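Local atomic coordinates of transcriptional regulator, LRP/AsnC family (Neisseria meningitidis, PDB entry 2P5V), a protein that probably binds DNA sequence-specifically as a transcriptional regulator of the Lrp/AsnC family, and binds calcium ions. Residues G[72-77]-G[139-144]; G[95-100]-G[114-119]. All coordinates share one frame; numbering follows the deposited sequence.

Contact 1. Residues G[72-77]-G[139-144]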
loop_
_atom_site.group_PDB
_atom_site.type_symbol
_atom_site.label_atom_id
_atom_site.label_comp_id
_atom_site.label_asym_id
_atom_site.label_seq_id
_atom_site.Cartn_x
_atom_site.Cartn_y
_atom_site.Cartn_z
ATOM N N ALA G 72 20.615 -0.188 -8.627
ATOM C CA ALA G 72 19.529 -0.222 -7.645
ATOM C C ALA G 72 18.963 1.165 -7.370
ATOM O O ALA G 72 19.707 2.147 -7.276
ATOM C CB ALA G 72 20.027 -0.847 -6.342
ATOM N N PHE G 73 17.637 1.234 -7.262
ATOM C CA PHE G 73 16.961 2.379 -6.670
ATOM C C PHE G 73 16.487 1.959 -5.283
ATOM O O PHE G 73 15.645 1.074 -5.156
ATOM C CB PHE G 73 15.791 2.802 -7.537
ATOM C CG PHE G 73 16.210 3.506 -8.787
ATOM C CD1 PHE G 73 16.318 4.885 -8.810
ATOM C CD2 PHE G 73 16.539 2.791 -9.926
ATOM C CE1 PHE G 73 16.719 5.544 -9.963
ATOM C CE2 PHE G 73 16.938 3.444 -11.081
ATOM C CZ PHE G 73 17.024 4.818 -11.101
ATOM N N ILE G 74 17.061 2.557 -4.244
ATOM C CA ILE G 74 16.769 2.150 -2.865
ATOM C C ILE G 74 15.908 3.202 -2.180
ATOM O O ILE G 74 16.246 4.386 -2.163
ATOM C CB ILE G 74 18.049 1.919 -2.042
ATOM C CG1 ILE G 74 19.011 0.991 -2.797
ATOM C CG2 ILE G 74 17.707 1.341 -0.670
ATOM C CD1 ILE G 74 20.419 0.936 -2.220
ATOM N N ARG G 75 14.772 2.752 -1.650
ATOM C CA ARG G 75 13.853 3.598 -0.915
ATOM C C ARG G 75 14.085 3.417 0.584
ATOM O O ARG G 75 13.825 2.341 1.140
ATOM C CB ARG G 75 12.418 3.224 -1.255
ATOM C CG ARG G 75 12.020 3.360 -2.720
ATOM C CD ARG G 75 10.529 3.064 -2.836
ATOM N NE ARG G 75 10.006 2.943 -4.193
ATOM C CZ ARG G 75 8.717 2.701 -4.484
ATOM N NH1 ARG G 75 7.806 2.580 -3.516
ATOM N NH2 ARG G 75 8.318 2.582 -5.751
ATOM N N VAL G 76 14.560 4.482 1.228
ATOM C CA VAL G 76 14.935 4.454 2.641
ATOM C C VAL G 76 13.965 5.258 3.503
ATOM O O VAL G 76 13.585 6.392 3.163
ATOM C CB VAL G 76 16.393 4.978 2.859
ATOM C CG1 VAL G 76 16.794 4.895 4.342
ATOM C CG2 VAL G 76 17.368 4.180 2.001
ATOM N N SER G 77 13.569 4.640 4.611
ATOM C CA SER G 77 12.748 5.263 5.618
ATOM C C SER G 77 13.679 5.602 6.742
ATOM O O SER G 77 14.395 4.741 7.270
ATOM C CB SER G 77 11.648 4.320 6.136
ATOM O OG SER G 77 10.860 3.837 5.068
ATOM N N ALA G 139 14.531 -0.121 4.524
ATOM C CA ALA G 139 14.876 0.103 3.125
ATOM C C ALA G 139 14.216 -0.953 2.247
ATOM O O ALA G 139 13.989 -2.071 2.673
ATOM C CB ALA G 139 16.384 0.092 2.929
ATOM N N GLN G 140 13.869 -0.575 1.026
ATOM C CA GLN G 140 13.347 -1.528 0.055
ATOM C C GLN G 140 13.773 -1.051 -1.315
ATOM O O GLN G 140 13.801 0.147 -1.561
ATOM C CB GLN G 140 11.827 -1.641 0.147
ATOM C CG GLN G 140 11.074 -0.346 -0.083
ATOM C CD GLN G 140 9.582 -0.550 -0.034
ATOM O OE1 GLN G 140 8.969 -0.518 1.034
ATOM N NE2 GLN G 140 8.990 -0.772 -1.191
ATOM N N SER G 141 14.083 -1.994 -2.195
ATOM C CA SER G 141 14.841 -1.702 -3.386
ATOM C C SER G 141 14.240 -2.308 -4.634
ATOM O O SER G 141 13.633 -3.391 -4.597
ATOM C CB SER G 141 16.266 -2.220 -3.229
ATOM O OG SER G 141 16.885 -1.623 -2.107
ATOM N N SER G 142 14.423 -1.578 -5.731
ATOM C CA SER G 142 14.103 -2.038 -7.074
ATOM C C SER G 142 15.360 -1.933 -7.909
ATOM O O SER G 142 16.302 -1.222 -7.551
ATOM C CB SER G 142 13.016 -1.181 -7.687
ATOM O OG SER G 142 11.824 -1.265 -6.928
ATOM N N PHE G 143 15.364 -2.635 -9.034
ATOM C CA PHE G 143 16.552 -2.747 -9.842
ATOM C C PHE G 143 16.207 -2.539 -11.304
ATOM O O PHE G 143 15.109 -2.862 -11.751
ATOM C CB PHE G 143 17.204 -4.124 -9.634
ATOM C CG PHE G 143 17.477 -4.452 -8.189
ATOM C CD1 PHE G 143 18.671 -4.071 -7.582
ATOM C CD2 PHE G 143 16.530 -5.127 -7.431
ATOM C CE1 PHE G 143 18.917 -4.357 -6.242
ATOM C CE2 PHE G 143 16.755 -5.402 -6.091
ATOM C CZ PHE G 143 17.962 -5.028 -5.495
ATOM N N VAL G 144 17.164 -2.017 -12.049
ATOM C CA VAL G 144 16.935 -1.701 -13.447
ATOM C C VAL G 144 16.902 -2.968 -14.296
ATOM O O VAL G 144 17.872 -3.738 -14.327
ATOM C CB VAL G 144 18.003 -0.760 -13.988
ATOM C CG1 VAL G 144 17.693 -0.402 -15.471
ATOM C CG2 VAL G 144 18.076 0.466 -13.112
HETATM O O HOH W 1 10.475 1.134 -7.772
#

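Contact 2. Residues G[95-100]-G[114-119]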
loop_
_atom_site.group_PDB
_atom_site.type_symbol
_atom_site.label_atom_id
_atom_site.label_comp_id
_atom_site.label_asym_id
_atom_site.label_seq_id
_atom_site.Cartn_x
_atom_site.Cartn_y
_atom_site.Cartn_z
ATOM N N TRP G 95 29.480 6.896 0.999
ATOM C CA TRP G 95 29.294 5.579 0.361
ATOM C C TRP G 95 29.491 5.669 -1.143
ATOM O O TRP G 95 28.617 6.168 -1.844
ATOM C CB TRP G 95 27.902 5.015 0.663
ATOM C CG TRP G 95 27.664 4.722 2.102
ATOM C CD1 TRP G 95 28.607 4.426 3.040
ATOM C CD2 TRP G 95 26.401 4.665 2.773
ATOM N NE1 TRP G 95 28.015 4.208 4.255
ATOM C CE2 TRP G 95 26.660 4.348 4.122
ATOM C CE3 TRP G 95 25.074 4.869 2.369
ATOM C CZ2 TRP G 95 25.646 4.217 5.069
ATOM C CZ3 TRP G 95 24.068 4.749 3.313
ATOM C CH2 TRP G 95 24.362 4.421 4.649
ATOM N N PRO G 96 30.629 5.174 -1.660
ATOM C CA PRO G 96 30.868 5.412 -3.093
ATOM C C PRO G 96 29.900 4.701 -4.043
ATOM O O PRO G 96 29.726 5.138 -5.185
ATOM C CB PRO G 96 32.305 4.906 -3.309
ATOM C CG PRO G 96 32.870 4.698 -1.941
ATOM C CD PRO G 96 31.727 4.404 -1.049
ATOM N N GLU G 97 29.284 3.613 -3.582
ATOM C CA GLU G 97 28.290 2.894 -4.383
ATOM C C GLU G 97 26.992 3.679 -4.566
ATOM O O GLU G 97 26.290 3.454 -5.538
ATOM C CB GLU G 97 27.996 1.497 -3.820
ATOM C CG GLU G 97 27.765 1.434 -2.317
ATOM C CD GLU G 97 29.047 1.289 -1.527
ATOM O OE1 GLU G 97 29.613 0.181 -1.506
ATOM O OE2 GLU G 97 29.477 2.286 -0.920
ATOM N N VAL G 98 26.683 4.604 -3.654
ATOM C CA VAL G 98 25.519 5.492 -3.809
ATOM C C VAL G 98 25.948 6.749 -4.580
ATOM O O VAL G 98 26.730 7.545 -4.084
ATOM C CB VAL G 98 24.893 5.870 -2.438
ATOM C CG1 VAL G 98 23.676 6.786 -2.595
ATOM C CG2 VAL G 98 24.521 4.626 -1.672
ATOM N N LEU G 99 25.452 6.889 -5.808
ATOM C CA LEU G 99 25.700 8.065 -6.659
ATOM C C LEU G 99 24.793 9.250 -6.319
ATOM O O LEU G 99 25.209 10.400 -6.355
ATOM C CB LEU G 99 25.482 7.706 -8.130
ATOM C CG LEU G 99 26.667 7.004 -8.810
ATOM C CD1 LEU G 99 27.024 5.699 -8.099
ATOM C CD2 LEU G 99 26.368 6.764 -10.304
ATOM N N SER G 100 23.546 8.977 -5.990
ATOM C CA SER G 100 22.634 10.054 -5.676
ATOM C C SER G 100 21.678 9.650 -4.575
ATOM O O SER G 100 21.352 8.473 -4.403
ATOM C CB SER G 100 21.907 10.557 -6.946
ATOM O OG SER G 100 21.040 9.579 -7.486
ATOM N N ALA G 114 22.189 3.512 -6.753
ATOM C CA ALA G 114 23.465 2.866 -6.409
ATOM C C ALA G 114 23.853 1.771 -7.391
ATOM O O ALA G 114 22.999 1.170 -8.033
ATOM C CB ALA G 114 23.407 2.291 -5.001
ATOM N N PHE G 115 25.153 1.503 -7.478
ATOM C CA PHE G 115 25.674 0.524 -8.420
ATOM C C PHE G 115 26.455 -0.575 -7.729
ATOM O O PHE G 115 27.229 -0.311 -6.806
ATOM C CB PHE G 115 26.570 1.218 -9.429
ATOM C CG PHE G 115 25.839 1.732 -10.628
ATOM C CD1 PHE G 115 25.597 0.902 -11.714
ATOM C CD2 PHE G 115 25.404 3.043 -10.681
ATOM C CE1 PHE G 115 24.940 1.380 -12.841
ATOM C CE2 PHE G 115 24.739 3.524 -11.806
ATOM C CZ PHE G 115 24.516 2.688 -12.887
ATOM N N PHE G 116 26.252 -1.807 -8.194
ATOM C CA PHE G 116 26.925 -2.988 -7.639
ATOM C C PHE G 116 27.254 -3.940 -8.748
ATOM O O PHE G 116 26.682 -3.847 -9.839
ATOM C CB PHE G 116 26.033 -3.673 -6.603
ATOM C CG PHE G 116 25.614 -2.764 -5.493
ATOM C CD1 PHE G 116 26.353 -2.691 -4.321
ATOM C CD2 PHE G 116 24.513 -1.947 -5.643
ATOM C CE1 PHE G 116 25.978 -1.823 -3.307
ATOM C CE2 PHE G 116 24.129 -1.084 -4.637
ATOM C CZ PHE G 116 24.863 -1.019 -3.466
ATOM N N THR G 117 28.195 -4.840 -8.487
ATOM C CA THR G 117 28.568 -5.861 -9.464
ATOM C C THR G 117 27.443 -6.869 -9.634
ATOM O O THR G 117 27.124 -7.272 -10.750
ATOM C CB THR G 117 29.838 -6.626 -9.065
ATOM O OG1 THR G 117 29.628 -7.246 -7.797
ATOM C CG2 THR G 117 31.043 -5.692 -8.989
ATOM N N ASP G 118 26.846 -7.267 -8.516
ATOM C CA ASP G 118 25.791 -8.270 -8.516
ATOM C C ASP G 118 25.021 -8.240 -7.191
ATOM O O ASP G 118 25.278 -7.390 -6.330
ATOM C CB ASP G 118 26.393 -9.652 -8.797
ATOM C CG ASP G 118 27.540 -9.996 -7.855
ATOM O OD1 ASP G 118 27.472 -9.655 -6.657
ATOM O OD2 ASP G 118 28.514 -10.606 -8.324
HETATM N N MSE G 119 24.066 -9.155 -7.048
HETATM C CA MSE G 119 23.180 -9.195 -5.880
HETATM C C MSE G 119 23.905 -9.497 -4.567
HETATM O O MSE G 119 23.485 -9.025 -3.514
HETATM C CB MSE G 119 22.057 -10.222 -6.095
HETATM C CG MSE G 119 20.948 -10.167 -5.057
HETATM SE SE MSE G 119 20.136 -8.388 -4.935
HETATM C CE MSE G 119 19.384 -8.264 -6.749
#

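Contact 1. Residues G[72-77]-G[139-144]
Val144 brings its CG2 to the edge of the Phe73 ring, lying in the ring plane 3.8 Å from CE2. On the same face of the sheet, Arg75 and Gln140 meet near their bases: Arg75 CB is 4.0 Å from Gln140 CG, and the arginine chain runs on extended to NE. A water joins this pair of strands again, accepting a long bond of 3.3 Å from Arg75 NH2 and bonding to Ser142 OG at 2.9 Å. The other face carries Ala72, Ile74, Val76, Ala139, Ser141 and Phe143. There Ser141 OG touches both branches of Ile74, CG1 and CG2, at 3.4 Å each, while Ala72 CB meets the Phe143 ring obliquely at CE1, 3.7 Å away. The two segments run antiparallel, their N-to-C directions 162° apart, and the hydrogen-bonded pairs Phe73–Ser142 and Arg75–Gln140 each exchange two N-H...O bonds; Arg75 N to Gln140 O is 2.8 Å. Backbone hydrogen bonds of Ala72, Ile74 and Val76 to Ala114, Leu112 and Tyr110 put strand 110-116 on the other side of 70-78 in the antiparallel sheet of the Lrp/AsnC ligand-binding domain. Helix 119-130 packs on the Ile74 face through Phe122, whose ring meets Phe143 edge-to-face, whereas on the opposite face Phe73 meets Phe102 of the second subunit.

Contact 2. Residues G[95-100]-G[114-119]
The Phe116 ring receives Glu97 obliquely: CE1 lies 3.8 Å from Glu97 CG and CZ 4.0 Å from the same atom, so the aliphatic part of the glutamate makes this contact. Its CG sits between the backbone N and the carbonyl carbon (chi1 46°) and the chain then bends at chi2; the carboxylate plane is turned 36° from the ring. The Phe115 ring is met by Leu99, also obliquely, with Leu99 CD2 at 3.9 Å from Phe115 CD2 and CD1 nearly as close. Between these two pairings a single backbone bond crosses, Phe115 N to Glu97 O at 3.0 Å, with an N-H...O angle of 153°. It lies at the open end of the hairpin formed by strands 98-104 and 110-116, where Val98 and Ala114 make a non-hydrogen-bonded antiparallel pair. Next to it Leu99 and Ser100 both face Gln113, a classic beta bulge. A type I turn from Trp95 to Val98, closed by Val98 N to Trp95 O at 3.1 Å, leads into the first strand. Phe116 also meets Phe122 edge-to-face on helix 119-130, and Asp118 N-caps that helix through OD1 to Ala121 N. Leu99 packs on Ser153 of the second subunit, and Phe115 on Leu154 of that subunit.

Overall arrangement
The centres of the two contacts lie 11 Å apart in one four-stranded antiparallel sheet, ordered 98-104, 110-116, 70-78, 136-150. Contact 1 pairs the last two strands and contact 2 the first two; Ala72 N, probably hydrogen-bonded to Ala114 O at 2.8 Å, joins them. Along the chain the order is 72-77, 95-100, 114-119, 139-144, so the hairpin of contact 2 falls within the interval spanned by contact 1. Helix 119-130 packs on both, Phe122 reaching each and Phe125 contact 2; Phe143 CZ and Met119 CE (a selenomethionine) meet at 3.8 Å. Both outermost strands pair with the second subunit, at Ser100 and Val144, consistent with the dimeric alpha/beta barrel clan of this domain.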